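Dual specificity protein phosphatase 8 (Homo sapiens, PDB 4JMK) probably dephosphorylates phosphotyrosine, phosphoserine and phosphothreonine in proteins and so probably down-regulates mitogen-activated protein kinases, the chain here being its catalytic domain. Local coordinates at residues L135-Y138 against E139-L142. The protein carries 1 engineered substitution. Numbering follows the deposited sequence.
Sequences LLEY and ERSL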
loop_
_atom_site.group_PDB
_atom_site.type_symbol
_atom_site.label_atom_id
_atom_site.label_comp_id
_atom_site.label_asym_id
_atom_site.label_seq_id
_atom_site.Cartn_x
_atom_site.Cartn_y
_atom_site.Cartn_z
ATOM N N LEU A 135 4.132 -7.591 8.741
ATOM C CA LEU A 135 2.664 -7.657 8.795
ATOM C C LEU A 135 2.142 -8.400 10.022
ATOM O O LEU A 135 1.177 -7.961 10.661
ATOM C CB LEU A 135 2.100 -8.350 7.550
ATOM C CG LEU A 135 2.162 -7.646 6.212
ATOM C CD1 LEU A 135 1.504 -8.533 5.164
ATOM C CD2 LEU A 135 1.449 -6.304 6.320
ATOM N N LEU A 136 2.735 -9.548 10.331
ATOM C CA LEU A 136 2.370 -10.263 11.553
ATOM C C LEU A 136 2.537 -9.382 12.786
ATOM O O LEU A 136 1.661 -9.365 13.658
ATOM C CB LEU A 136 3.207 -11.534 11.746
ATOM C CG LEU A 136 2.653 -12.871 11.272
ATOM C CD1 LEU A 136 3.292 -14.050 12.025
ATOM C CD2 LEU A 136 1.158 -12.908 11.407
ATOM N N GLU A 137 3.666 -8.681 12.879
ATOM C CA GLU A 137 3.940 -7.835 14.051
ATOM C C GLU A 137 2.990 -6.653 14.085
ATOM O O GLU A 137 2.585 -6.212 15.157
ATOM C CB GLU A 137 5.383 -7.316 14.055
ATOM C CG GLU A 137 6.340 -8.076 14.963
ATOM C CD GLU A 137 5.804 -8.263 16.363
ATOM O OE1 GLU A 137 5.332 -9.371 16.660
ATOM O OE2 GLU A 137 5.849 -7.313 17.173
ATOM N N TYR A 138 2.644 -6.141 12.910
ATOM C CA TYR A 138 1.697 -5.031 12.823
ATOM C C TYR A 138 0.339 -5.483 13.344
ATOM O O TYR A 138 -0.304 -4.779 14.133
ATOM C CB TYR A 138 1.608 -4.529 11.377
ATOM C CG TYR A 138 0.715 -3.315 11.185
ATOM C CD1 TYR A 138 0.977 -2.125 11.856
ATOM C CD2 TYR A 138 -0.380 -3.358 10.319
ATOM C CE1 TYR A 138 0.160 -1.006 11.681
ATOM C CE2 TYR A 138 -1.204 -2.244 10.139
ATOM C CZ TYR A 138 -0.920 -1.078 10.826
ATOM O OH TYR A 138 -1.714 0.038 10.653
ATOM N N GLU A 139 -0.090 -6.677 12.936
ATOM C CA GLU A 139 -1.371 -7.201 13.396
ATOM C C GLU A 139 -1.366 -7.362 14.907
ATOM O O GLU A 139 -2.362 -7.075 15.588
ATOM C CB GLU A 139 -1.658 -8.557 12.755
ATOM C CG GLU A 139 -2.984 -9.170 13.168
ATOM C CD GLU A 139 -4.129 -8.167 13.219
ATOM O OE1 GLU A 139 -4.251 -7.306 12.315
ATOM O OE2 GLU A 139 -4.917 -8.245 14.184
ATOM N N ARG A 140 -0.241 -7.832 15.431
ATOM C CA ARG A 140 -0.159 -8.095 16.856
ATOM C C ARG A 140 -0.357 -6.790 17.609
ATOM O O ARG A 140 -1.051 -6.750 18.626
ATOM C CB ARG A 140 1.185 -8.735 17.207
ATOM C CG ARG A 140 1.179 -9.378 18.580
ATOM C CD ARG A 140 2.444 -10.158 18.810
ATOM N NE ARG A 140 3.591 -9.274 18.956
ATOM C CZ ARG A 140 3.935 -8.686 20.098
ATOM N NH1 ARG A 140 3.210 -8.875 21.199
ATOM N NH2 ARG A 140 5.006 -7.912 20.140
ATOM N N SER A 141 0.223 -5.717 17.080
ATOM C CA SER A 141 0.150 -4.404 17.712
ATOM C C SER A 141 -1.244 -3.769 17.627
ATOM O O SER A 141 -1.677 -3.076 18.551
ATOM C CB SER A 141 1.222 -3.470 17.130
ATOM O OG SER A 141 0.754 -2.757 15.995
ATOM N N LEU A 142 -1.945 -4.003 16.520
ATOM C CA LEU A 142 -3.318 -3.529 16.381
ATOM C C LEU A 142 -4.200 -4.218 17.418
ATOM O O LEU A 142 -5.087 -3.596 18.018
ATOM C CB LEU A 142 -3.847 -3.797 14.965
ATOM C CG LEU A 142 -3.265 -3.013 13.776
ATOM C CD1 LEU A 142 -3.806 -3.581 12.484
ATOM C CD2 LEU A 142 -3.569 -1.516 13.870
#
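Tyr138 O takes two donors from the next turn of the C-terminal alpha-helix 129-148 of this dual-specificity phosphatase domain. Leu142 N donates to Tyr138 O at 3.0 Å, in the carbonyl plane, as the regular i to i+4 helix bond. Ser141 OG adds a second bond to Tyr138 O at 2.9 Å, tilted from that plane. The Ser141 chi1 of 89° places OG between its own backbone N and carbonyl carbon and turns it back to the preceding turn. Three more i to i+4 bonds come before the Leu142 one: Glu139 N to Leu135 O, Arg140 N to Leu136 O and Ser141 N to Glu137 O.

On another side of the helix, Glu137 and Arg140 form an i to i+3 salt bridge. The two side chains run alongside each other and point the same way. Arg140 grips the carboxylate side-on: NE bonds to Glu137 OE1 at 2.9 Å, and NH2 bonds to Glu137 OE2 at 3.1 Å. The carboxylate and guanidinium planes are 35° apart, so the paired bonds are not coplanar; both oxygens are met on the syn side. A bend at chi3 of Arg140 brings the guanidinium edge to the acid.

On its buried side the helix packs against helices 67-79 and 94-107. Tyr138 touches Leu67 and Ile71, and its OH is hydrogen-bonded to Asp68. Leu135 packs on Thr97 and Ile100. Leu142 CG lies over one face of the Tyr138 ring, offset toward the rim. Leu142 CD1 makes an off-centre CH-pi contact and comes within 3.7 Å of Tyr138 CE2, while Leu142 CD2 reaches Tyr138 OH at 4.0 Å.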